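Local coordinates for protein peptidoglycan hydrolase FlgJ (Sphingomonas sp. A1, PDB 3VWO) that probably hydrolyses the peptidoglycan layer so that the flagellar rod can be assembled in the periplasm, this chain being its C-terminal glycoside hydrolase family 73 domain, at residues I41-K44 and D45-S49; F120-A123 and L124-G128; Y135-K138 and L139-I143. All coordinates share one frame; numbering follows the deposited sequence.

Contact 1 (I41-K44 and D45-S49)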
loop_
_atom_site.group_PDB
_atom_site.type_symbol
_atom_site.label_atom_id
_atom_site.label_comp_id
_atom_site.label_asym_id
_atom_site.label_seq_id
_atom_site.Cartn_x
_atom_site.Cartn_y
_atom_site.Cartn_z
ATOM N N ILE A 41 -1.183 -6.287 -8.790
ATOM C CA ILE A 41 -0.255 -7.070 -9.595
ATOM C C ILE A 41 -0.632 -8.544 -9.520
ATOM O O ILE A 41 -0.949 -9.065 -8.450
ATOM C CB ILE A 41 1.203 -6.843 -9.132
ATOM C CG1 ILE A 41 1.680 -5.456 -9.568
ATOM C CG2 ILE A 41 2.125 -7.916 -9.672
ATOM C CD1 ILE A 41 3.009 -5.051 -8.964
ATOM N N ARG A 42 -0.639 -9.203 -10.672
ATOM C CA ARG A 42 -0.966 -10.615 -10.729
ATOM C C ARG A 42 0.137 -11.381 -11.439
ATOM O O ARG A 42 0.859 -10.817 -12.261
ATOM C CB ARG A 42 -2.301 -10.827 -11.450
ATOM C CG ARG A 42 -3.498 -10.313 -10.661
ATOM C CD ARG A 42 -4.805 -10.541 -11.397
ATOM N NE ARG A 42 -5.921 -9.945 -10.671
ATOM C CZ ARG A 42 -6.685 -10.600 -9.805
ATOM N NH1 ARG A 42 -7.675 -9.970 -9.188
ATOM N NH2 ARG A 42 -6.462 -11.886 -9.561
ATOM N N ASN A 43 0.267 -12.659 -11.103
ATOM C CA ASN A 43 1.174 -13.554 -11.817
ATOM C C ASN A 43 0.834 -13.655 -13.303
ATOM O O ASN A 43 -0.141 -13.063 -13.782
ATOM C CB ASN A 43 1.163 -14.955 -11.197
ATOM C CG ASN A 43 1.828 -15.001 -9.834
ATOM O OD1 ASN A 43 1.177 -14.819 -8.803
ATOM N ND2 ASN A 43 3.134 -15.254 -9.823
ATOM N N LYS A 44 1.644 -14.416 -14.026
ATOM C CA LYS A 44 1.471 -14.565 -15.464
ATOM C C LYS A 44 0.145 -15.266 -15.741
ATOM O O LYS A 44 -0.531 -14.975 -16.729
ATOM C CB LYS A 44 2.644 -15.348 -16.062
ATOM C CG LYS A 44 3.994 -15.080 -15.384
ATOM C CD LYS A 44 4.359 -13.597 -15.371
ATOM C CE LYS A 44 4.719 -13.127 -13.962
ATOM N NZ LYS A 44 6.188 -12.993 -13.735
ATOM N N ASP A 45 -0.228 -16.171 -14.840
ATOM C CA ASP A 45 -1.469 -16.931 -14.952
ATOM C C ASP A 45 -2.698 -16.098 -14.585
ATOM O O ASP A 45 -3.830 -16.516 -14.825
ATOM C CB ASP A 45 -1.409 -18.181 -14.063
ATOM C CG ASP A 45 -0.115 -18.272 -13.267
ATOM O OD1 ASP A 45 0.955 -17.966 -13.834
ATOM O OD2 ASP A 45 -0.166 -18.651 -12.074
ATOM N N GLY A 46 -2.480 -14.922 -14.002
ATOM C CA GLY A 46 -3.581 -14.108 -13.511
ATOM C C GLY A 46 -3.802 -14.318 -12.020
ATOM O O GLY A 46 -4.732 -13.772 -11.426
ATOM N N THR A 47 -2.938 -15.125 -11.417
ATOM C CA THR A 47 -2.990 -15.401 -9.988
ATOM C C THR A 47 -2.580 -14.135 -9.223
ATOM O O THR A 47 -1.604 -13.489 -9.593
ATOM C CB THR A 47 -2.021 -16.540 -9.634
ATOM O OG1 THR A 47 -2.110 -17.568 -10.631
ATOM C CG2 THR A 47 -2.343 -17.127 -8.270
ATOM N N PRO A 48 -3.325 -13.780 -8.165
ATOM C CA PRO A 48 -3.007 -12.554 -7.422
ATOM C C PRO A 48 -1.680 -12.669 -6.678
ATOM O O PRO A 48 -1.356 -13.727 -6.141
ATOM C CB PRO A 48 -4.155 -12.452 -6.410
ATOM C CG PRO A 48 -4.621 -13.862 -6.234
ATOM C CD PRO A 48 -4.484 -14.486 -7.590
ATOM N N SER A 49 -0.921 -11.580 -6.667
ATOM C CA SER A 49 0.316 -11.500 -5.904
ATOM C C SER A 49 0.008 -11.155 -4.446
ATOM O O SER A 49 0.817 -11.408 -3.559
ATOM C CB SER A 49 1.214 -10.413 -6.492
ATOM O OG SER A 49 0.609 -9.135 -6.342
#
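Arg42 reaches over its own loop to the carbonyl of Gly46. Its CB sits 3.3 Å from Thr47 O; CG lies about equally far from that oxygen and Gly46 O, and CD has moved on to Gly46 O at 3.2 Å. The chain stays extended to NE, and at the tip NH2 gives Gly46 O a hydrogen bond of 3.2 Å. The oxygen lies near the guanidinium plane, and the donor is almost in line with the C=O; NH2 also brushes Pro48 CD. Beneath it the chain makes a small hairpin: a type I turn from Asn43 to Gly46, closed by Gly46 N to Asn43 O, runs into a G1 beta bulge, where Asn43 N binds Thr47 O and the positive phi of Gly46 (97°) suits glycine. Asp45 OD2 receives Thr47 OG1 at 2.7 Å. At the open end Ile41 O accepts twice, from Ser49 N and from Ser49 OG at 2.6 Å, the hydroxyl standing above the carbonyl plane. Were Ser49 an alanine, Ile41 O would probably keep the backbone bond alone, and Asn51 N would lose its hydroxyl partner. Ile41 also packs on Val66 and Ala68 of strand 65-74.

Contact 2 (F120-A123 and L124-G128)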
loop_
_atom_site.group_PDB
_atom_site.type_symbol
_atom_site.label_atom_id
_atom_site.label_comp_id
_atom_site.label_asym_id
_atom_site.label_seq_id
_atom_site.Cartn_x
_atom_site.Cartn_y
_atom_site.Cartn_z
ATOM N N PHE A 120 -0.442 11.303 8.249
ATOM C CA PHE A 120 -0.001 9.961 7.865
ATOM C C PHE A 120 0.533 9.957 6.427
ATOM O O PHE A 120 1.634 9.472 6.154
ATOM C CB PHE A 120 -1.181 8.996 8.017
ATOM C CG PHE A 120 -0.943 7.612 7.451
ATOM C CD1 PHE A 120 -0.121 6.708 8.106
ATOM C CD2 PHE A 120 -1.568 7.217 6.280
ATOM C CE1 PHE A 120 0.089 5.434 7.595
ATOM C CE2 PHE A 120 -1.367 5.942 5.764
ATOM C CZ PHE A 120 -0.533 5.052 6.425
ATOM N N ALA A 121 -0.238 10.539 5.520
ATOM C CA ALA A 121 0.123 10.542 4.100
ATOM C C ALA A 121 1.383 11.367 3.865
ATOM O O ALA A 121 2.266 10.959 3.113
ATOM C CB ALA A 121 -1.035 11.068 3.268
ATOM N N ARG A 122 1.464 12.525 4.517
ATOM C CA ARG A 122 2.644 13.375 4.410
ATOM C C ARG A 122 3.896 12.692 4.948
ATOM O O ARG A 122 4.958 12.791 4.345
ATOM C CB ARG A 122 2.423 14.730 5.119
ATOM C CG ARG A 122 1.585 15.718 4.302
ATOM C CD ARG A 122 1.532 17.096 4.946
ATOM N NE ARG A 122 2.858 17.571 5.336
ATOM C CZ ARG A 122 3.152 18.842 5.599
ATOM N NH1 ARG A 122 2.216 19.776 5.502
ATOM N NH2 ARG A 122 4.386 19.180 5.950
ATOM N N ALA A 123 3.779 12.008 6.086
ATOM C CA ALA A 123 4.925 11.291 6.634
ATOM C C ALA A 123 5.437 10.211 5.670
ATOM O O ALA A 123 6.648 10.019 5.538
ATOM C CB ALA A 123 4.596 10.692 8.003
ATOM N N LEU A 124 4.516 9.520 4.998
ATOM C CA LEU A 124 4.897 8.521 3.996
ATOM C C LEU A 124 5.612 9.179 2.815
ATOM O O LEU A 124 6.672 8.724 2.387
ATOM C CB LEU A 124 3.673 7.744 3.494
ATOM C CG LEU A 124 3.119 6.666 4.429
ATOM C CD1 LEU A 124 1.703 6.308 4.068
ATOM C CD2 LEU A 124 4.010 5.432 4.423
ATOM N N GLN A 125 5.022 10.252 2.295
ATOM C CA GLN A 125 5.587 10.961 1.153
ATOM C C GLN A 125 6.953 11.554 1.481
ATOM O O GLN A 125 7.899 11.403 0.708
ATOM C CB GLN A 125 4.634 12.058 0.674
ATOM C CG GLN A 125 5.185 12.891 -0.470
ATOM C CD GLN A 125 4.242 12.943 -1.658
ATOM O OE1 GLN A 125 3.219 13.629 -1.624
ATOM N NE2 GLN A 125 4.582 12.214 -2.716
ATOM N N GLU A 126 7.057 12.216 2.631
ATOM C CA GLU A 126 8.324 12.794 3.067
ATOM C C GLU A 126 9.369 11.722 3.363
ATOM O O GLU A 126 10.569 11.993 3.336
ATOM C CB GLU A 126 8.132 13.694 4.291
ATOM C CG GLU A 126 7.338 14.964 4.020
ATOM C CD GLU A 126 7.242 15.860 5.243
ATOM O OE1 GLU A 126 7.902 15.554 6.260
ATOM O OE2 GLU A 126 6.508 16.870 5.189
ATOM N N GLY A 127 8.911 10.504 3.640
ATOM C CA GLY A 127 9.815 9.395 3.892
ATOM C C GLY A 127 10.278 8.735 2.605
ATOM O O GLY A 127 11.190 7.909 2.610
ATOM N N GLY A 128 9.636 9.094 1.497
ATOM C CA GLY A 128 10.021 8.584 0.193
ATOM C C GLY A 128 9.269 7.344 -0.249
ATOM O O GLY A 128 9.782 6.546 -1.041
#
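The last turns of helix 117-127 bring Phe120 and Leu124, one turn apart, together on the buried side of the helix. With CG anti to the backbone N (chi1 171°), the Phe120 ring is placed where the Leu124 side chain can lie over one of its faces. Leu124 CD1 does the touching: it stands 3.8 Å from the ring centroid, 25° off the normal, and is displaced toward the rim so that CE2 and CZ are each 3.5 Å away, a CH-pi contact. Around the pair, Phe120 meets the ring of Phe25 and packs on Leu26, while Leu124 reaches Gln29 and Tyr98, so this small cluster joins the helix to helices 23-34 and 91-104. Ordinary i to i+4 bonds run behind it, the last of them, from Gly127 N to Ala123 O, being weak. A Schellman motif follows: Gly128 N turns back to Gln125 O at 3.0 Å, and Gly128 takes a positive phi that favours glycine. On the exposed side, Arg122 and Glu126 run alongside each other, pointing the same way, with their two flat groups turned 54° apart. Their salt bridge uses one nitrogen: the extended Glu126 chain carries OE2 to within 3.2 Å of Arg122 NH2, at the edge of the guanidinium, somewhat tilted from its plane, and the nitrogen lies nearly in line with the C-O bond of the carboxylate.

Contact 3 (Y135-K138 and L139-I143)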
loop_
_atom_site.group_PDB
_atom_site.type_symbol
_atom_site.label_atom_id
_atom_site.label_comp_id
_atom_site.label_asym_id
_atom_site.label_seq_id
_atom_site.Cartn_x
_atom_site.Cartn_y
_atom_site.Cartn_z
ATOM N N TYR A 135 1.328 12.210 -4.230
ATOM C CA TYR A 135 0.937 10.980 -3.548
ATOM C C TYR A 135 0.202 11.242 -2.238
ATOM O O TYR A 135 -0.859 10.670 -1.991
ATOM C CB TYR A 135 2.164 10.106 -3.286
ATOM C CG TYR A 135 1.834 8.735 -2.743
ATOM C CD1 TYR A 135 1.344 7.740 -3.579
ATOM C CD2 TYR A 135 2.017 8.431 -1.396
ATOM C CE1 TYR A 135 1.041 6.485 -3.097
ATOM C CE2 TYR A 135 1.714 7.167 -0.901
ATOM C CZ TYR A 135 1.229 6.198 -1.761
ATOM O OH TYR A 135 0.922 4.941 -1.292
ATOM N N ALA A 136 0.772 12.106 -1.401
ATOM C CA ALA A 136 0.177 12.422 -0.107
ATOM C C ALA A 136 -1.201 13.060 -0.240
ATOM O O ALA A 136 -2.126 12.714 0.495
ATOM C CB ALA A 136 1.101 13.327 0.701
ATOM N N ASP A 137 -1.332 14.000 -1.168
ATOM C CA ASP A 137 -2.611 14.660 -1.398
ATOM C C ASP A 137 -3.670 13.643 -1.800
ATOM O O ASP A 137 -4.778 13.638 -1.262
ATOM C CB ASP A 137 -2.477 15.738 -2.476
ATOM C CG ASP A 137 -2.641 17.135 -1.917
ATOM O OD1 ASP A 137 -1.666 17.666 -1.343
ATOM O OD2 ASP A 137 -3.746 17.701 -2.049
ATOM N N LYS A 138 -3.314 12.768 -2.731
ATOM C CA LYS A 138 -4.245 11.754 -3.217
ATOM C C LYS A 138 -4.638 10.755 -2.127
ATOM O O LYS A 138 -5.815 10.418 -1.979
ATOM C CB LYS A 138 -3.669 11.039 -4.439
ATOM C CG LYS A 138 -3.863 11.822 -5.731
ATOM C CD LYS A 138 -3.280 11.109 -6.938
ATOM C CE LYS A 138 -1.767 11.221 -6.971
ATOM N NZ LYS A 138 -1.226 10.899 -8.322
ATOM N N LEU A 139 -3.653 10.289 -1.365
ATOM C CA LEU A 139 -3.910 9.340 -0.283
ATOM C C LEU A 139 -4.832 9.937 0.779
ATOM O O LEU A 139 -5.770 9.284 1.237
ATOM C CB LEU A 139 -2.592 8.870 0.349
ATOM C CG LEU A 139 -2.718 7.946 1.565
ATOM C CD1 LEU A 139 -3.660 6.781 1.252
ATOM C CD2 LEU A 139 -1.348 7.434 1.975
ATOM N N ALA A 140 -4.565 11.181 1.166
ATOM C CA ALA A 140 -5.402 11.872 2.143
ATOM C C ALA A 140 -6.866 11.964 1.698
ATOM O O ALA A 140 -7.778 11.809 2.511
ATOM C CB ALA A 140 -4.842 13.258 2.432
ATOM N N ARG A 141 -7.090 12.205 0.409
ATOM C CA ARG A 141 -8.452 12.302 -0.113
ATOM C C ARG A 141 -9.189 10.966 -0.047
ATOM O O ARG A 141 -10.397 10.927 0.178
ATOM C CB ARG A 141 -8.456 12.812 -1.559
ATOM C CG ARG A 141 -7.857 14.201 -1.751
ATOM C CD ARG A 141 -8.145 14.730 -3.157
ATOM N NE ARG A 141 -7.069 15.580 -3.665
ATOM C CZ ARG A 141 -6.273 15.252 -4.679
ATOM N NH1 ARG A 141 -5.317 16.085 -5.072
ATOM N NH2 ARG A 141 -6.434 14.094 -5.308
ATOM N N VAL A 142 -8.469 9.870 -0.261
ATOM C CA VAL A 142 -9.079 8.551 -0.141
ATOM C C VAL A 142 -9.426 8.273 1.320
ATOM O O VAL A 142 -10.534 7.834 1.637
ATOM C CB VAL A 142 -8.150 7.436 -0.661
ATOM C CG1 VAL A 142 -8.821 6.084 -0.518
ATOM C CG2 VAL A 142 -7.757 7.698 -2.118
ATOM N N ILE A 143 -8.467 8.535 2.204
ATOM C CA ILE A 143 -8.643 8.286 3.635
ATOM C C ILE A 143 -9.868 9.008 4.187
ATOM O O ILE A 143 -10.667 8.417 4.916
ATOM C CB ILE A 143 -7.384 8.691 4.434
ATOM C CG1 ILE A 143 -6.241 7.721 4.133
ATOM C CG2 ILE A 143 -7.671 8.699 5.935
ATOM C CD1 ILE A 143 -4.925 8.079 4.771
#
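The Arg141 guanidinium lies with one face over the backbone of its own helix, where Asp137 O sits 3.8 Å from the plane, toward the rim, and Lys138 CA meets the same face. The first torsion starts it there: with CG beside the backbone N (chi1 -61°), the side chain folds back toward the preceding turn, and Arg141 CG passes 3.2 Å from Asp137 O before the bend at chi3 carries the group on. The two terminal nitrogens then part company. NH1 faces the carboxylate of Asp137, but the salt bridge from Arg141 NH1 to Asp137 OD2 is long at 3.8 Å, and the two planes stand 58° apart; NH2 rests against the aliphatic part of Lys138, 3.5 Å from its CG. The other flat group, the Tyr135 ring, is met obliquely by Leu139, whose CD2 approaches CE2 of the ring at 4.2 Å. All these residues lie on helix 135-143, whose backbone bonds are regular, as from Leu139 N to Tyr135 O at 2.9 Å. On the buried side Leu139 packs on Ala121 of helix 117-127, while Ile143 meets Phe25 and Ala28 of helix 23-34. The polar ends of Tyr135 and Lys138 are directed to outside partners: Tyr135 OH hydrogen-bonds Glu33 and Gln29, and Lys138 NZ forms a salt bridge with Asp132. Lys138 NZ and Arg141 NH2 are 6.8 Å apart; the lysine has Asp132 as partner, the arginine the more distant Asp137. The like charges are probably offset in this way, although the length of the Asp137 bridge suggests that it holds the guanidinium only loosely, its placement owing as much to packing against the helix backbone and Lys138 CG.

Overall arrangement
The three contacts follow one another along the chain, all within the glucosaminidase domain, yet only two meet. Contacts 2 and 3 have centres 11 Å apart, and their successive helices are joined by Gln125, whose OE1 probably hydrogen-bonds Ala136 N at 2.9 Å; Ala121 CB against Ala136 O and Phe120 CD2 against Ile143 CD1 (3.8 Å) continue the interface. Contact 1 lies on the opposite side of the chain's centre, its nearest atoms about 13 Å from contact 3 and about 16 Å from contact 2. A bound HEPES buffer molecule approaches the Tyr135 side chain to about 4 Å, whereas Gly127 in contact 2 is about 7 Å, and the side chain of Ile41 in contact 1 about 9 Å, from a bound HEPES.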